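Local coordinates for B-type flagellar hook-associated protein 2 (Pseudomonas aeruginosa, PDB 5FHY), which caps the tip of the growing flagellar filament, where it helps flagellin monomers polymerise and keeps exported subunits from leaking out unassembled, at the interface of chains A and B and the interface of chains A and C. Coordinates in Å, arbitrary orientation; residue numbers count along the deposited sequence, not the author numbering. Chains: chain A/B/C, B-type flagellar hook-associated protein 2.

Chain A meets its copies in two ways: contacts 1 and 2 are patches of its interface with chain B, and contact 3 belongs to a two-fold symmetric interface with chain C. The C-alpha centres of contacts 1 and 2 lie about 13 Å apart, and B:Ile109 of strand 104-111 takes part in both, so one strand of chain B serves two stretches of chain A. Contact 3 sits about 15 Å from contact 1 and 19 Å from contact 2, between the same kinds of centre. The cap is a homopentamer, whereas the deposited assembly holds twelve copies, so these interfaces need not be those of the cap.

Contact 1: the interface of chains A and B. Residues chain A 32-33, 36, 193-194; chain B 48, 105, 107-109.
B:Thr107, on strand 104-111 of chain B, faces A:Val32, A:Tyr36 and A:Asp194 of chain A, and each atom of its side chain finds a different neighbour. CB of B:Thr107 lies 3.8 Å from CG2 of A:Val32, the two side chains meeting at a slant. From there the threonine forks. Its hydroxyl OG1, anti to the backbone N (chi1 -168°), points toward A:Asp194 and comes 3.5 Å from its CB, a packing contact with the methylene and not with the carboxylate. The methyl CG2 takes the other branch and meets the phenol oxygen OH of A:Tyr36 at 3.7 Å, the two side chains arriving from opposite directions. The A:Tyr36 ring is flanked in turn: CD1 of A:Ile193 sits over the centre of one face, 3.6 Å above the plane. On the other face, beyond the rim, lies the end of the extended B:Lys48, whose amine NZ comes 3.7 Å from CD1 of A:Tyr36. At the ring's CE1 the methyl CD1 of B:Ile109 approaches to 4.1 Å. Beside this packing, the backbone N of A:Asp194 donates to the carbonyl O of B:Ile108 at 3.0 Å, and A:Ile193 pairs with B:Ile109 in an antiparallel beta bridge. Backbone pairing and side-chain packing together attach a loop of chain A to a chain B strand, a junction that may contribute to subunit association.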
ATOM      1  N   VAL A  32      11.662   8.894  49.407  1.00115.70           N
ATOM      2  CA  VAL A  32      10.377   9.521  49.673  1.00111.40           C
ATOM      3  C   VAL A  32      10.075  10.528  48.584  1.00103.08           C
ATOM      4  O   VAL A  32      10.958  10.900  47.815  1.00 95.45           O
ATOM      5  CB  VAL A  32      10.347  10.222  51.046  1.00113.62           C
ATOM      6  CG1 VAL A  32      10.681   9.241  52.166  1.00115.52           C
ATOM      7  CG2 VAL A  32      11.286  11.421  51.058  1.00112.38           C
ATOM      8  N   ALA A  33       8.823  10.955  48.502  1.00112.67           N
ATOM      9  CA  ALA A  33       8.445  11.930  47.494  1.00117.67           C
ATOM     10  C   ALA A  33       9.024  13.287  47.863  1.00120.80           C
ATOM     11  O   ALA A  33       9.344  13.538  49.022  1.00120.93           O
ATOM     12  CB  ALA A  33       6.931  12.003  47.353  1.00120.83           C
ATOM     13  N   TYR A  36      13.131  19.125  44.264  1.00 89.22           N
ATOM     14  CA  TYR A  36      14.413  19.729  44.600  1.00 84.59           C
ATOM     15  C   TYR A  36      14.904  20.647  43.494  1.00 81.39           C
ATOM     16  O   TYR A  36      14.851  20.304  42.314  1.00 79.49           O
ATOM     17  CB  TYR A  36      15.463  18.649  44.874  1.00 81.16           C
ATOM     18  CG  TYR A  36      15.060  17.646  45.934  1.00 80.89           C
ATOM     19  CD1 TYR A  36      15.293  17.900  47.280  1.00 76.35           C
ATOM     20  CD2 TYR A  36      14.449  16.442  45.586  1.00 76.52           C
ATOM     21  CE1 TYR A  36      14.931  16.991  48.254  1.00 79.06           C
ATOM     22  CE2 TYR A  36      14.080  15.524  46.555  1.00 72.63           C
ATOM     23  CZ  TYR A  36      14.324  15.804  47.889  1.00 77.30           C
ATOM     24  OH  TYR A  36      13.964  14.899  48.864  1.00 80.70           O
ATOM     25  N   ILE A 193      21.017  13.266  48.338  1.00 87.48           N
ATOM     26  CA  ILE A 193      19.638  13.099  48.769  1.00 81.87           C
ATOM     27  C   ILE A 193      19.456  11.607  49.026  1.00 85.37           C
ATOM     28  O   ILE A 193      19.759  10.792  48.157  1.00 81.73           O
ATOM     29  CB  ILE A 193      18.625  13.595  47.715  1.00 81.98           C
ATOM     30  CG1 ILE A 193      19.018  14.976  47.188  1.00 82.03           C
ATOM     31  CG2 ILE A 193      17.223  13.645  48.302  1.00 76.07           C
ATOM     32  CD1 ILE A 193      18.083  15.497  46.116  1.00 84.48           C
ATOM     33  N   ASP A 194      18.976  11.253  50.217  1.00 84.13           N
ATOM     34  CA  ASP A 194      18.861   9.851  50.630  1.00 89.75           C
ATOM     35  C   ASP A 194      18.096   8.986  49.627  1.00 90.25           C
ATOM     36  O   ASP A 194      16.960   9.288  49.267  1.00 87.80           O
ATOM     37  CB  ASP A 194      18.188   9.758  52.006  1.00 98.98           C
ATOM     38  CG  ASP A 194      18.431   8.421  52.689  1.00112.25           C
ATOM     39  OD1 ASP A 194      19.563   7.902  52.594  1.00115.15           O
ATOM     40  OD2 ASP A 194      17.490   7.890  53.318  1.00121.18           O
TER
ATOM     41  N   LYS B  48       8.039  23.176  53.780  1.00 72.27           N
ATOM     42  CA  LYS B  48       9.196  22.310  53.595  1.00 73.64           C
ATOM     43  C   LYS B  48      10.386  22.961  54.282  1.00 81.18           C
ATOM     44  O   LYS B  48      10.798  24.069  53.926  1.00 77.19           O
ATOM     45  CB  LYS B  48       9.482  22.065  52.108  1.00 69.36           C
ATOM     46  CG  LYS B  48      10.736  21.232  51.840  1.00 70.88           C
ATOM     47  CD  LYS B  48      10.849  20.809  50.378  1.00 74.66           C
ATOM     48  CE  LYS B  48      12.147  20.051  50.115  1.00 80.05           C
ATOM     49  NZ  LYS B  48      12.309  19.651  48.688  1.00 86.19           N
ATOM     50  N   SER B 105       6.422  14.006  55.605  1.00 79.04           N
ATOM     51  CA  SER B 105       7.422  13.024  55.224  1.00 81.35           C
ATOM     52  C   SER B 105       8.789  13.584  55.566  1.00 77.45           C
ATOM     53  O   SER B 105       8.913  14.753  55.924  1.00 73.98           O
ATOM     54  CB  SER B 105       7.329  12.688  53.734  1.00 86.81           C
ATOM     55  OG  SER B 105       7.756  13.779  52.933  1.00103.04           O
ATOM     56  N   THR B 107      13.368  13.108  54.887  1.00 79.20           N
ATOM     57  CA  THR B 107      14.514  12.508  54.226  1.00 79.10           C
ATOM     58  C   THR B 107      15.793  13.099  54.796  1.00 76.83           C
ATOM     59  O   THR B 107      15.748  13.941  55.692  1.00 70.46           O
ATOM     60  CB  THR B 107      14.471  12.736  52.701  1.00 80.29           C
ATOM     61  OG1 THR B 107      15.449  11.908  52.059  1.00 75.39           O
ATOM     62  CG2 THR B 107      14.756  14.195  52.371  1.00 78.25           C
ATOM     63  N   ILE B 108      16.930  12.647  54.279  1.00 80.46           N
ATOM     64  CA  ILE B 108      18.224  13.125  54.736  1.00 76.78           C
ATOM     65  C   ILE B 108      18.944  13.748  53.546  1.00 84.50           C
ATOM     66  O   ILE B 108      18.899  13.216  52.437  1.00 87.87           O
ATOM     67  CB  ILE B 108      19.086  11.991  55.348  1.00 79.46           C
ATOM     68  CG1 ILE B 108      18.287  11.207  56.390  1.00 79.77           C
ATOM     69  CG2 ILE B 108      20.356  12.554  55.976  1.00 78.52           C
ATOM     70  CD1 ILE B 108      19.121  10.236  57.193  1.00 83.62           C
ATOM     71  N   ILE B 109      19.603  14.877  53.776  1.00 89.18           N
ATOM     72  CA  ILE B 109      20.357  15.538  52.722  1.00 83.70           C
ATOM     73  C   ILE B 109      21.780  15.751  53.203  1.00 81.32           C
ATOM     74  O   ILE B 109      22.007  16.298  54.281  1.00 81.00           O
ATOM     75  CB  ILE B 109      19.731  16.890  52.301  1.00 80.70           C
ATOM     76  CG1 ILE B 109      18.499  16.657  51.427  1.00 82.20           C
ATOM     77  CG2 ILE B 109      20.731  17.734  51.521  1.00 71.10           C
ATOM     78  CD1 ILE B 109      17.897  17.937  50.872  1.00 85.65           C
TER

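Contact 2: the interface of chains A and B. Residues chain A 180-181; chain B 109, 111, 116, 159-161.
This is a patch of a subunit-subunit interface between copies of the cap protein, in which the start of strand 180-184 of chain A is laid against two strands and a loop of chain B; it probably adds to the cohesion of neighbouring subunits, though the deposited arrangement need not be the one on the filament. A:Leu180 is the apolar element, and its two methyls splay, CD1 chiefly onto a guanidinium and CD2 toward the 159-160 loop. CD1 of A:Leu180 lies over one face of the B:Arg116 guanidinium, 3.4 Å above the plane and offset toward the rim, whereas CD2 reaches the carbonyl O of B:Ser159 at 3.4 Å. The arginine is held by its own chain. NH2 of B:Arg116 forms a salt bridge with OD2 of B:Asp111 at 2.7 Å, on the syn side of the carboxylate but tilted out of its plane, and also donates to the carbonyl O of B:Gly161 at 2.8 Å, an oxygen lying in the guanidinium plane. These bonds would fix the rotation of the flat group and present its face to the leucine. Next along the chain, A:Lys181 runs extended across B:Asp160 at about a right angle, with CD 3.5 Å from OD2; its amine NZ stays 5.0 Å from OD2, so any attraction would probably be long-range. CG of B:Asp160, anti to its own N (chi1 -174°), carries OD1 to the backbone N of A:Lys181, which donates at 3.1 Å in a nearly straight bond from above the carboxylate plane.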
ATOM      1  N   LEU A 180      21.830  24.335  49.383  1.00 71.71           N
ATOM      2  CA  LEU A 180      22.900  23.705  50.147  1.00 71.08           C
ATOM      3  C   LEU A 180      23.975  23.139  49.232  1.00 73.89           C
ATOM      4  O   LEU A 180      23.690  22.340  48.345  1.00 74.01           O
ATOM      5  CB  LEU A 180      22.331  22.604  51.039  1.00 73.26           C
ATOM      6  CG  LEU A 180      21.184  23.053  51.943  1.00 74.21           C
ATOM      7  CD1 LEU A 180      20.684  21.897  52.793  1.00 70.48           C
ATOM      8  CD2 LEU A 180      21.624  24.225  52.811  1.00 78.10           C
ATOM      9  N   LYS A 181      25.217  23.546  49.470  1.00 76.23           N
ATOM     10  CA  LYS A 181      26.349  23.125  48.650  1.00 75.45           C
ATOM     11  C   LYS A 181      26.904  21.765  49.043  1.00 62.51           C
ATOM     12  O   LYS A 181      27.047  21.457  50.224  1.00 62.08           O
ATOM     13  CB  LYS A 181      27.465  24.169  48.712  1.00 77.19           C
ATOM     14  CG  LYS A 181      27.185  25.418  47.901  1.00 77.24           C
ATOM     15  CD  LYS A 181      28.295  26.445  48.050  1.00 83.15           C
ATOM     16  CE  LYS A 181      28.094  27.608  47.093  1.00 92.08           C
ATOM     17  NZ  LYS A 181      29.201  28.601  47.165  1.00 98.58           N
TER
ATOM     18  N   ILE B 109      19.603  14.877  53.776  1.00 89.18           N
ATOM     19  CA  ILE B 109      20.357  15.538  52.722  1.00 83.70           C
ATOM     20  C   ILE B 109      21.780  15.751  53.203  1.00 81.32           C
ATOM     21  O   ILE B 109      22.007  16.298  54.281  1.00 81.00           O
ATOM     22  CB  ILE B 109      19.731  16.890  52.301  1.00 80.70           C
ATOM     23  CG1 ILE B 109      18.499  16.657  51.427  1.00 82.20           C
ATOM     24  CG2 ILE B 109      20.731  17.734  51.521  1.00 71.10           C
ATOM     25  CD1 ILE B 109      17.897  17.937  50.872  1.00 85.65           C
ATOM     26  N   ASP B 111      25.252  17.506  52.673  1.00 73.38           N
ATOM     27  CA  ASP B 111      25.937  18.624  52.040  1.00 80.99           C
ATOM     28  C   ASP B 111      27.337  18.777  52.628  1.00 79.28           C
ATOM     29  O   ASP B 111      27.869  17.844  53.227  1.00 84.26           O
ATOM     30  CB  ASP B 111      25.129  19.918  52.197  1.00 89.17           C
ATOM     31  CG  ASP B 111      24.930  20.325  53.650  1.00 82.15           C
ATOM     32  OD1 ASP B 111      24.898  19.440  54.529  1.00 76.60           O
ATOM     33  OD2 ASP B 111      24.801  21.541  53.911  1.00 76.28           O
ATOM     34  N   ARG B 116      21.438  16.208  57.330  1.00 68.75           N
ATOM     35  CA  ARG B 116      20.380  16.874  58.082  1.00 68.78           C
ATOM     36  C   ARG B 116      19.022  16.299  57.722  1.00 70.77           C
ATOM     37  O   ARG B 116      18.855  15.687  56.667  1.00 78.10           O
ATOM     38  CB  ARG B 116      20.392  18.380  57.810  1.00 68.54           C
ATOM     39  CG  ARG B 116      19.791  18.781  56.466  1.00 63.14           C
ATOM     40  CD  ARG B 116      19.890  20.283  56.256  1.00 60.93           C
ATOM     41  NE  ARG B 116      21.265  20.669  55.957  1.00 62.78           N
ATOM     42  CZ  ARG B 116      21.774  21.873  56.181  1.00 64.33           C
ATOM     43  NH1 ARG B 116      21.025  22.828  56.716  1.00 68.27           N
ATOM     44  NH2 ARG B 116      23.040  22.118  55.873  1.00 79.40           N
ATOM     45  N   SER B 159      19.581  28.848  53.646  1.00 67.46           N
ATOM     46  CA  SER B 159      20.734  29.190  52.830  1.00 68.10           C
ATOM     47  C   SER B 159      21.844  28.209  53.171  1.00 69.11           C
ATOM     48  O   SER B 159      21.698  27.405  54.094  1.00 69.28           O
ATOM     49  CB  SER B 159      21.187  30.629  53.079  1.00 68.41           C
ATOM     50  OG  SER B 159      21.601  30.805  54.423  1.00 77.66           O
ATOM     51  N   ASP B 160      22.939  28.259  52.417  1.00 70.07           N
ATOM     52  CA  ASP B 160      24.042  27.321  52.623  1.00 73.34           C
ATOM     53  C   ASP B 160      24.642  27.465  54.021  1.00 71.49           C
ATOM     54  O   ASP B 160      24.709  28.563  54.563  1.00 85.63           O
ATOM     55  CB  ASP B 160      25.123  27.510  51.553  1.00 73.20           C
ATOM     56  CG  ASP B 160      26.218  26.467  51.644  1.00 79.32           C
ATOM     57  OD1 ASP B 160      25.889  25.289  51.897  1.00 82.54           O
ATOM     58  OD2 ASP B 160      27.401  26.822  51.458  1.00 87.92           O
ATOM     59  N   GLY B 161      25.072  26.353  54.603  1.00 78.92           N
ATOM     60  CA  GLY B 161      25.576  26.354  55.964  1.00 80.45           C
ATOM     61  C   GLY B 161      24.841  25.329  56.803  1.00 79.77           C
ATOM     62  O   GLY B 161      23.820  24.785  56.379  1.00 72.27           O
TER

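Contact 3: the interface of chains A and C. Residues chain A 21, 24, 210-212; chain C 247-249.
The carbonyl O of A:Thr211 accepts a hydrogen bond at 2.6 Å from the backbone N of C:Gly249, the last modelled residue of its chain. The bond belongs to an intermolecular beta pairing between two FliD-family subunits: A:Leu212, in strand 210-215, forms an antiparallel bridge with C:Val248, at the end of strand 245-248. The interface as a whole is two-fold symmetric, so the same join recurs with the chains exchanged; it need not persist in the cap on a filament. C:Val248 packs at the centre of the patch. Its CG1, anti to the carbonyl carbon (chi1 -48°), is turned toward CG2 of A:Ile210, 3.7 Å away, and toward CE of A:Lys24, 3.9 Å away; both of these side chains approach the valine at a slant. The carboxylate of A:Asp21 spans both methyls, its side chain crossing the valine at about a right angle. CG2 of C:Val248 comes within 3.6 Å of the carboxylate carbon CG of A:Asp21, and OD1 of the same group lies 3.8 Å from CG1. The carboxylate therefore packs against methyls here, and its OD2 lies 5.3 Å from the amine NZ of C:Lys247, near enough that a modest electrostatic pull is possible but without direct contact. CB of A:Thr211, next to the bonded carbonyl, lies 3.9 Å from the carbonyl O of C:Gly249.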
ATOM      1  N   ASP A  21      18.181  14.290  32.129  1.00140.50           N
ATOM      2  CA  ASP A  21      18.230  14.619  30.709  1.00142.40           C
ATOM      3  C   ASP A  21      19.659  14.864  30.214  1.00142.57           C
ATOM      4  O   ASP A  21      20.444  13.927  30.074  1.00142.04           O
ATOM      5  CB  ASP A  21      17.341  15.835  30.415  1.00140.88           C
ATOM      6  CG  ASP A  21      17.583  16.990  31.373  1.00135.40           C
ATOM      7  OD1 ASP A  21      18.322  16.794  32.360  1.00130.39           O
ATOM      8  OD2 ASP A  21      17.044  18.091  31.131  1.00135.13           O
ATOM      9  N   LYS A  24      21.860  16.013  33.917  1.00114.30           N
ATOM     10  CA  LYS A  24      21.830  15.113  35.056  1.00112.14           C
ATOM     11  C   LYS A  24      20.838  13.990  34.798  1.00113.26           C
ATOM     12  O   LYS A  24      19.687  14.235  34.439  1.00116.82           O
ATOM     13  CB  LYS A  24      21.449  15.896  36.318  1.00112.05           C
ATOM     14  CG  LYS A  24      21.197  15.082  37.576  1.00110.57           C
ATOM     15  CD  LYS A  24      20.599  15.989  38.644  1.00108.32           C
ATOM     16  CE  LYS A  24      19.430  16.783  38.066  1.00111.49           C
ATOM     17  NZ  LYS A  24      19.086  18.003  38.844  1.00113.26           N
ATOM     18  N   ILE A 210      17.708  23.309  37.799  1.00 92.42           N
ATOM     19  CA  ILE A 210      16.878  22.187  37.379  1.00 92.12           C
ATOM     20  C   ILE A 210      15.900  21.790  38.483  1.00 93.25           C
ATOM     21  O   ILE A 210      16.268  21.755  39.657  1.00100.21           O
ATOM     22  CB  ILE A 210      17.749  20.968  36.990  1.00 90.61           C
ATOM     23  CG1 ILE A 210      18.673  21.322  35.826  1.00 91.20           C
ATOM     24  CG2 ILE A 210      16.888  19.785  36.609  1.00 94.75           C
ATOM     25  CD1 ILE A 210      17.937  21.709  34.570  1.00 95.06           C
ATOM     26  N   THR A 211      14.657  21.496  38.114  1.00 92.83           N
ATOM     27  CA  THR A 211      13.713  20.919  39.065  1.00 95.09           C
ATOM     28  C   THR A 211      13.784  19.399  38.999  1.00 99.31           C
ATOM     29  O   THR A 211      13.602  18.809  37.934  1.00101.51           O
ATOM     30  CB  THR A 211      12.265  21.375  38.788  1.00 89.53           C
ATOM     31  OG1 THR A 211      12.186  22.802  38.872  1.00 86.97           O
ATOM     32  CG2 THR A 211      11.308  20.764  39.804  1.00 83.50           C
ATOM     33  N   LEU A 212      14.037  18.765  40.140  1.00 96.41           N
ATOM     34  CA  LEU A 212      14.107  17.308  40.194  1.00 93.28           C
ATOM     35  C   LEU A 212      12.967  16.735  41.029  1.00 93.44           C
ATOM     36  O   LEU A 212      12.840  17.037  42.215  1.00 90.00           O
ATOM     37  CB  LEU A 212      15.445  16.846  40.767  1.00 90.32           C
ATOM     38  CG  LEU A 212      15.579  15.328  40.901  1.00 93.53           C
ATOM     39  CD1 LEU A 212      15.961  14.742  39.548  1.00 95.03           C
ATOM     40  CD2 LEU A 212      16.586  14.945  41.976  1.00 92.61           C
TER
ATOM     41  N   LYS C 247      12.645  11.807  37.382  1.00124.19           N
ATOM     42  CA  LYS C 247      13.320  12.517  36.293  1.00134.59           C
ATOM     43  C   LYS C 247      13.046  14.017  36.415  1.00139.56           C
ATOM     44  O   LYS C 247      12.010  14.424  36.939  1.00143.53           O
ATOM     45  CB  LYS C 247      12.912  11.993  34.904  1.00144.61           C
ATOM     46  CG  LYS C 247      13.263  12.927  33.751  1.00151.12           C
ATOM     47  CD  LYS C 247      13.705  12.162  32.514  1.00155.08           C
ATOM     48  CE  LYS C 247      14.194  13.115  31.429  1.00158.30           C
ATOM     49  NZ  LYS C 247      13.312  14.306  31.284  1.00158.84           N
ATOM     50  N   VAL C 248      13.987  14.825  35.936  1.00134.62           N
ATOM     51  CA  VAL C 248      13.908  16.282  35.986  1.00134.66           C
ATOM     52  C   VAL C 248      12.609  16.867  35.423  1.00142.03           C
ATOM     53  O   VAL C 248      11.864  16.196  34.708  1.00149.39           O
ATOM     54  CB  VAL C 248      15.084  16.915  35.224  1.00127.04           C
ATOM     55  CG1 VAL C 248      16.393  16.269  35.642  1.00121.68           C
ATOM     56  CG2 VAL C 248      14.863  16.800  33.719  1.00127.62           C
ATOM     57  N   GLY C 249      12.340  18.122  35.767  1.00141.40           N
ATOM     58  CA  GLY C 249      11.152  18.807  35.290  1.00143.29           C
ATOM     59  C   GLY C 249      11.384  20.293  35.079  1.00145.55           C
ATOM     60  O   GLY C 249      10.495  21.112  35.314  1.00147.88           O
TER